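Local structure of FixG-related protein (Vibrio parahaemolyticus, 2R39) at residues V15-N20 with V110-I115. The protein is of unknown function, but this immunoglobulin-like C-terminal domain belongs to a FixG-related membrane protein that probably binds 4Fe-4S clusters and takes part in electron transport. Residues are numbered along the deposited sequence; the frame is centred on the assembly and turned at random.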
ATOM      1  N   VAL A  15       1.609   7.547   1.515  1.00 46.01           N
ATOM      2  CA  VAL A  15       0.576   6.961   0.676  1.00 45.46           C
ATOM      3  C   VAL A  15      -0.318   8.077   0.187  1.00 45.78           C
ATOM      4  O   VAL A  15      -0.717   8.929   0.974  1.00 44.54           O
ATOM      5  CB  VAL A  15      -0.287   5.954   1.470  1.00 46.30           C
ATOM      6  CG1 VAL A  15      -1.524   5.512   0.652  1.00 46.48           C
ATOM      7  CG2 VAL A  15       0.556   4.741   1.875  1.00 43.42           C
ATOM      8  N   ILE A  16      -0.603   8.071  -1.112  1.00 46.03           N
ATOM      9  CA  ILE A  16      -1.680   8.880  -1.675  1.00 46.80           C
ATOM     10  C   ILE A  16      -2.725   7.949  -2.267  1.00 47.04           C
ATOM     11  O   ILE A  16      -2.421   7.167  -3.183  1.00 46.73           O
ATOM     12  CB  ILE A  16      -1.172   9.840  -2.787  1.00 46.94           C
ATOM     13  CG1 ILE A  16      -0.100  10.791  -2.234  1.00 46.33           C
ATOM     14  CG2 ILE A  16      -2.348  10.609  -3.404  1.00 47.24           C
ATOM     15  CD1 ILE A  16       0.534  11.703  -3.275  1.00 47.11           C
ATOM     16  N   ARG A  17      -3.944   8.010  -1.732  1.00 46.97           N
ATOM     17  CA  ARG A  17      -5.077   7.380  -2.378  1.00 48.00           C
ATOM     18  C   ARG A  17      -5.628   8.416  -3.347  1.00 49.15           C
ATOM     19  O   ARG A  17      -5.861   9.548  -2.961  1.00 48.31           O
ATOM     20  CB  ARG A  17      -6.143   6.960  -1.366  1.00 48.16           C
ATOM     21  CG  ARG A  17      -7.386   6.345  -2.005  1.00 47.59           C
ATOM     22  CD  ARG A  17      -8.465   6.028  -0.961  1.00 48.88           C
ATOM     23  NE  ARG A  17      -9.617   5.418  -1.615  1.00 49.35           N
ATOM     24  CZ  ARG A  17     -10.580   6.117  -2.214  1.00 50.71           C
ATOM     25  NH1 ARG A  17     -10.530   7.445  -2.209  1.00 50.51           N
ATOM     26  NH2 ARG A  17     -11.599   5.497  -2.799  1.00 48.59           N
ATOM     27  N   ASP A  18      -5.815   8.029  -4.603  1.00 51.16           N
ATOM     28  CA  ASP A  18      -6.235   8.975  -5.642  1.00 53.89           C
ATOM     29  C   ASP A  18      -7.621   9.552  -5.401  1.00 55.19           C
ATOM     30  O   ASP A  18      -8.547   8.837  -5.032  1.00 55.08           O
ATOM     31  CB  ASP A  18      -6.167   8.299  -7.004  1.00 54.13           C
ATOM     32  CG  ASP A  18      -4.783   7.818  -7.322  1.00 54.71           C
ATOM     33  OD1 ASP A  18      -3.868   8.662  -7.362  1.00 58.14           O
ATOM     34  OD2 ASP A  18      -4.596   6.608  -7.510  1.00 55.43           O
ATOM     35  N   ARG A  19      -7.754  10.858  -5.604  1.00 57.73           N
ATOM     36  CA  ARG A  19      -9.058  11.504  -5.476  1.00 59.61           C
ATOM     37  C   ARG A  19     -10.031  10.997  -6.546  1.00 60.96           C
ATOM     38  O   ARG A  19     -11.172  10.656  -6.232  1.00 61.74           O
ATOM     39  CB  ARG A  19      -8.932  13.023  -5.530  1.00 59.61           C
ATOM     40  CG  ARG A  19     -10.211  13.745  -5.144  1.00 59.64           C
ATOM     41  CD  ARG A  19     -10.142  15.204  -5.499  1.00 59.76           C
ATOM     42  NE  ARG A  19     -11.345  15.900  -5.061  1.00 60.01           N
ATOM     43  CZ  ARG A  19     -11.448  17.219  -4.947  1.00 59.33           C
ATOM     44  NH1 ARG A  19     -12.586  17.757  -4.531  1.00 58.65           N
ATOM     45  NH2 ARG A  19     -10.413  17.997  -5.241  1.00 59.26           N
ATOM     46  N   ASN A  20      -9.575  10.932  -7.794  1.00 62.31           N
ATOM     47  CA  ASN A  20     -10.423  10.444  -8.879  1.00 63.72           C
ATOM     48  C   ASN A  20     -10.369   8.918  -8.962  1.00 64.51           C
ATOM     49  O   ASN A  20      -9.445   8.348  -9.553  1.00 64.84           O
ATOM     50  CB  ASN A  20     -10.033  11.093 -10.219  1.00 63.72           C
ATOM     51  N   VAL A 110       0.950   3.124   7.450  1.00 46.12           N
ATOM     52  CA  VAL A 110       0.270   4.343   7.010  1.00 45.20           C
ATOM     53  C   VAL A 110      -1.198   3.997   6.799  1.00 44.56           C
ATOM     54  O   VAL A 110      -1.534   3.098   6.012  1.00 44.36           O
ATOM     55  CB  VAL A 110       0.899   4.917   5.701  1.00 45.14           C
ATOM     56  CG1 VAL A 110       0.237   6.245   5.321  1.00 46.36           C
ATOM     57  CG2 VAL A 110       2.412   5.133   5.875  1.00 46.06           C
ATOM     58  N   GLU A 111      -2.072   4.709   7.492  1.00 43.86           N
ATOM     59  CA  GLU A 111      -3.478   4.428   7.393  1.00 44.02           C
ATOM     60  C   GLU A 111      -4.043   5.018   6.119  1.00 43.93           C
ATOM     61  O   GLU A 111      -3.645   6.096   5.720  1.00 43.43           O
ATOM     62  CB  GLU A 111      -4.201   5.009   8.594  1.00 44.62           C
ATOM     63  CG  GLU A 111      -5.625   4.567   8.654  1.00 44.25           C
ATOM     64  CD  GLU A 111      -6.319   5.038   9.897  1.00 45.75           C
ATOM     65  OE1 GLU A 111      -5.941   4.594  11.011  1.00 44.22           O
ATOM     66  OE2 GLU A 111      -7.257   5.833   9.760  1.00 42.75           O
ATOM     67  N   SER A 112      -4.998   4.322   5.495  1.00 43.62           N
ATOM     68  CA  SER A 112      -5.664   4.843   4.308  1.00 43.59           C
ATOM     69  C   SER A 112      -7.098   4.308   4.292  1.00 43.59           C
ATOM     70  O   SER A 112      -7.609   3.875   5.320  1.00 43.70           O
ATOM     71  CB  SER A 112      -4.878   4.415   3.053  1.00 43.73           C
ATOM     72  OG  SER A 112      -5.447   4.955   1.871  1.00 43.69           O
ATOM     73  N   ARG A 113      -7.737   4.299   3.130  1.00 43.21           N
ATOM     74  CA  ARG A 113      -9.143   3.886   3.070  1.00 43.86           C
ATOM     75  C   ARG A 113      -9.379   2.994   1.871  1.00 43.26           C
ATOM     76  O   ARG A 113      -8.726   3.178   0.866  1.00 42.98           O
ATOM     77  CB  ARG A 113     -10.042   5.115   2.935  1.00 43.33           C
ATOM     78  CG  ARG A 113     -10.010   6.106   4.128  1.00 43.82           C
ATOM     79  CD  ARG A 113     -10.694   5.549   5.377  1.00 42.82           C
ATOM     80  NE  ARG A 113     -10.692   6.533   6.465  1.00 42.70           N
ATOM     81  CZ  ARG A 113      -9.776   6.603   7.414  1.00 43.56           C
ATOM     82  NH1 ARG A 113      -8.749   5.755   7.410  1.00 42.83           N
ATOM     83  NH2 ARG A 113      -9.861   7.563   8.326  1.00 43.45           N
ATOM     84  N   PHE A 114     -10.299   2.029   1.988  1.00 42.68           N
ATOM     85  CA  PHE A 114     -10.825   1.345   0.805  1.00 43.44           C
ATOM     86  C   PHE A 114     -12.302   1.685   0.752  1.00 43.08           C
ATOM     87  O   PHE A 114     -13.032   1.454   1.724  1.00 43.28           O
ATOM     88  CB  PHE A 114     -10.642  -0.188   0.825  1.00 41.99           C
ATOM     89  CG  PHE A 114     -11.049  -0.845  -0.493  1.00 44.60           C
ATOM     90  CD1 PHE A 114     -10.120  -1.023  -1.514  1.00 42.53           C
ATOM     91  CD2 PHE A 114     -12.381  -1.203  -0.738  1.00 43.28           C
ATOM     92  CE1 PHE A 114     -10.504  -1.590  -2.743  1.00 42.23           C
ATOM     93  CE2 PHE A 114     -12.761  -1.767  -1.959  1.00 43.84           C
ATOM     94  CZ  PHE A 114     -11.832  -1.946  -2.954  1.00 40.92           C
ATOM     95  N   ILE A 115     -12.732   2.232  -0.379  1.00 43.69           N
ATOM     96  CA  ILE A 115     -14.079   2.782  -0.505  1.00 43.87           C
ATOM     97  C   ILE A 115     -14.763   2.228  -1.753  1.00 45.48           C
ATOM     98  O   ILE A 115     -14.194   2.252  -2.854  1.00 45.31           O
ATOM     99  CB  ILE A 115     -14.059   4.341  -0.480  1.00 43.92           C
ATOM    100  CG1 ILE A 115     -13.269   4.843   0.744  1.00 41.40           C
ATOM    101  CG2 ILE A 115     -15.497   4.942  -0.467  1.00 41.85           C
ATOM    102  CD1 ILE A 115     -13.058   6.360   0.778  1.00 43.93           C
TER
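Val15 and Arg17 reach across to Val110, Ser112, Arg113 and Ile115 where the outermost strands of the two sheets of an immunoglobulin-like β-sandwich come together. Strands 11-17 and 106-115 belong to different antiparallel sheets; their pieces 15-17 and 110-115 run nearly parallel, the axes 7.9 Å apart at an angle of 17°. Each makes its backbone bonds within its own sheet, Ile16 with Thr36 and Ser112 with Ile95, leaving side chains to make the contact between them. The apolar part lies at the Val15 end: the two valine side chains lie alongside, pointing opposite ways, with Val15 CG2 3.8 Å from Val110 CG1. The other branch of Val15, CG1, faces the hydroxyl of the buried Ser112, whose OG also lies 3.9 Å from Arg17 CB. Leu37 and Phe97, one from each sheet, also pack on Val15.

Arg17 carries the rest. With CG anti to the backbone N (chi1 177°) and the chain extended as far as NE, its aliphatic part passes close to the opposite backbone, CD lying 3.4 Å from Arg113 O, a carbonyl that accepts a hydrogen bond from Tyr35 OH. The guanidinium ends against Ile115, the two side chains crossing at about a right angle; NH2 is hydrogen-bonded to Asn33 OD1, which also accepts from Ile115 N and so ties both strands to one side chain.

Within 110-115 a salt bridge turns away from Arg17: Arg113 NH1 donates to Glu111 OE2 at 2.8 Å and also to Ser112 O. On the Arg17 side, Ile115 CD1 sits 3.8 Å above the guanidinium plane, over its centre.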